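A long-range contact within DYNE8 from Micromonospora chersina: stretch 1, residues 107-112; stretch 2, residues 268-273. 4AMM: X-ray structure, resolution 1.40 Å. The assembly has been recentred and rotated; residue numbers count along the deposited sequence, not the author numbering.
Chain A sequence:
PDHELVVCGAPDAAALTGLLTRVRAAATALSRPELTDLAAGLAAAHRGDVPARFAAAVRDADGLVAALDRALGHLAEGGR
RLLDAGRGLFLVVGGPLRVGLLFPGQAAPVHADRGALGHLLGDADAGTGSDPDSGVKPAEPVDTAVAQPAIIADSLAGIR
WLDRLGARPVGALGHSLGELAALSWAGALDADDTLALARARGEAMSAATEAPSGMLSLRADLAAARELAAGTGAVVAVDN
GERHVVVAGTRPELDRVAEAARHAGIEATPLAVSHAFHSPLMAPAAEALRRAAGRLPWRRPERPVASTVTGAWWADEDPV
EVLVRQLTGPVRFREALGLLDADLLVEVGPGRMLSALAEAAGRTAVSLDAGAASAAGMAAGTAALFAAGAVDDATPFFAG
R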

# COMPACT_ATOMS: atom_id res chain seq x y z
N ALA A 107 5.67 0.18 9.74
CA ALA A 107 6.05 1.60 9.63
C ALA A 107 7.55 1.76 9.86
O ALA A 107 8.17 0.98 10.58
N ALA A 108 8.13 2.77 9.21
CA ALA A 108 9.54 3.05 9.28
C ALA A 108 9.81 4.48 9.83
O ALA A 108 10.21 5.36 9.07
N PRO A 109 9.56 4.71 11.14
CA PRO A 109 9.63 6.10 11.63
C PRO A 109 11.05 6.63 11.64
O PRO A 109 12.00 5.90 11.77
N VAL A 110 11.17 7.93 11.46
CA VAL A 110 12.43 8.63 11.51
C VAL A 110 12.80 8.83 12.98
O VAL A 110 11.91 9.07 13.83
N HIS A 111 14.08 8.71 13.29
CA HIS A 111 14.57 8.76 14.68
C HIS A 111 14.29 10.10 15.39
O HIS A 111 13.68 10.14 16.46
N ALA A 112 14.73 11.19 14.79
CA ALA A 112 14.45 12.51 15.40
C ALA A 112 13.92 13.41 14.29
O ALA A 112 14.69 14.19 13.73
N ALA A 268 21.17 11.66 4.50
CA ALA A 268 21.02 10.36 5.24
C ALA A 268 20.20 10.62 6.48
O ALA A 268 20.61 11.50 7.33
N THR A 269 19.10 9.92 6.65
CA THR A 269 18.15 10.07 7.77
C THR A 269 18.19 8.84 8.68
O THR A 269 17.72 7.79 8.27
N PRO A 270 18.63 8.96 9.96
CA PRO A 270 18.57 7.81 10.88
C PRO A 270 17.14 7.42 11.16
O PRO A 270 16.27 8.29 11.37
N LEU A 271 16.82 6.12 11.11
CA LEU A 271 15.50 5.65 11.40
C LEU A 271 15.38 5.17 12.87
O LEU A 271 16.36 4.74 13.50
N ALA A 272 14.15 5.26 13.38
CA ALA A 272 13.86 4.77 14.75
C ALA A 272 13.57 3.31 14.71
O ALA A 272 12.41 2.85 14.66
N VAL A 273 14.65 2.56 14.76
CA VAL A 273 14.64 1.10 14.87
C VAL A 273 15.90 0.71 15.57
O VAL A 273 16.97 1.29 15.37

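Two backbone hydrogen bonds hold these stretches together, flanking the single bridge that pairs Val 110 with Leu 271. Ala 272 N donates to Pro 109 O at 2.8 Å, and His 111 N donates to Pro 270 O at 2.9 Å; both are nearly straight. Proline lacks an amide hydrogen, but here each proline needs only its carbonyl, so neither costs the bridge a bond. Water extends both acceptors: the O of one water donates to Pro 109 O (2.9 Å) and weakly to Ala 272 O (3.4 Å), while the O of another accepts from Ala 112 N (3.0 Å) and donates to Pro 270 O (2.8 Å).

Around this polar centre the side chains pack by apolar contact. Ala 272 points toward stretch 1, and Ala 272 CB lies 3.9 Å from Pro 109 CG, part of a compact ring, puckered C-gamma endo, with little conformational freedom. His 111 (chi1 t) also starts toward the partner, its CB 4.0 Å from Pro 270 CB, but the imidazole leads away, with Ala 272 CA at its edge. Val 110 (t) points away, yet both methyls reach Thr 269 CG2 (Thr 269 is m), CG1 at 3.7 Å and CG2 at 3.8 Å, and CG2 also lies 4.2 Å from Leu 271 CD2. Buried Leu 271 (m, t) points away overall, though its CB touches stretch 1 and its end comes nearer.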

# COMPACT_ATOMS: atom_id res chain seq x y z
CB ALA A 107 5.28 2.41 10.67
CB ALA A 108 10.16 2.92 7.86
CB PRO A 109 9.12 6.00 13.08
CG PRO A 109 9.39 4.48 13.45
CD PRO A 109 9.01 3.82 12.19
CB VAL A 110 12.24 9.97 10.75
CG1 VAL A 110 13.29 11.00 11.13
CG2 VAL A 110 12.16 9.69 9.25
CB HIS A 111 16.06 8.37 14.74
CG HIS A 111 16.68 8.46 16.10
ND1 HIS A 111 16.37 7.58 17.13
CD2 HIS A 111 17.62 9.30 16.60
CE1 HIS A 111 17.09 7.89 18.20
NE2 HIS A 111 17.86 8.93 17.91
CB ALA A 112 15.74 13.10 16.04
CB ALA A 268 22.34 9.86 5.61
CB THR A 269 16.75 10.29 7.23
OG1 THR A 269 16.77 11.52 6.41
CG2 THR A 269 15.75 10.54 8.37
CB PRO A 270 19.20 8.36 12.19
CG PRO A 270 20.16 9.36 11.65
CD PRO A 270 19.38 10.08 10.56
CB LEU A 271 15.12 4.49 10.44
CG LEU A 271 15.16 4.91 8.97
CD1 LEU A 271 14.72 3.79 8.13
CD2 LEU A 271 14.23 6.10 8.67
CB ALA A 272 12.66 5.54 15.35
CB VAL A 273 14.51 0.51 13.42
CG1 VAL A 273 15.62 0.97 12.52
CG2 VAL A 273 14.29 -0.93 13.36
O HOH W 1 12.11 2.99 11.32
O HOH W 2 16.42 10.91 12.33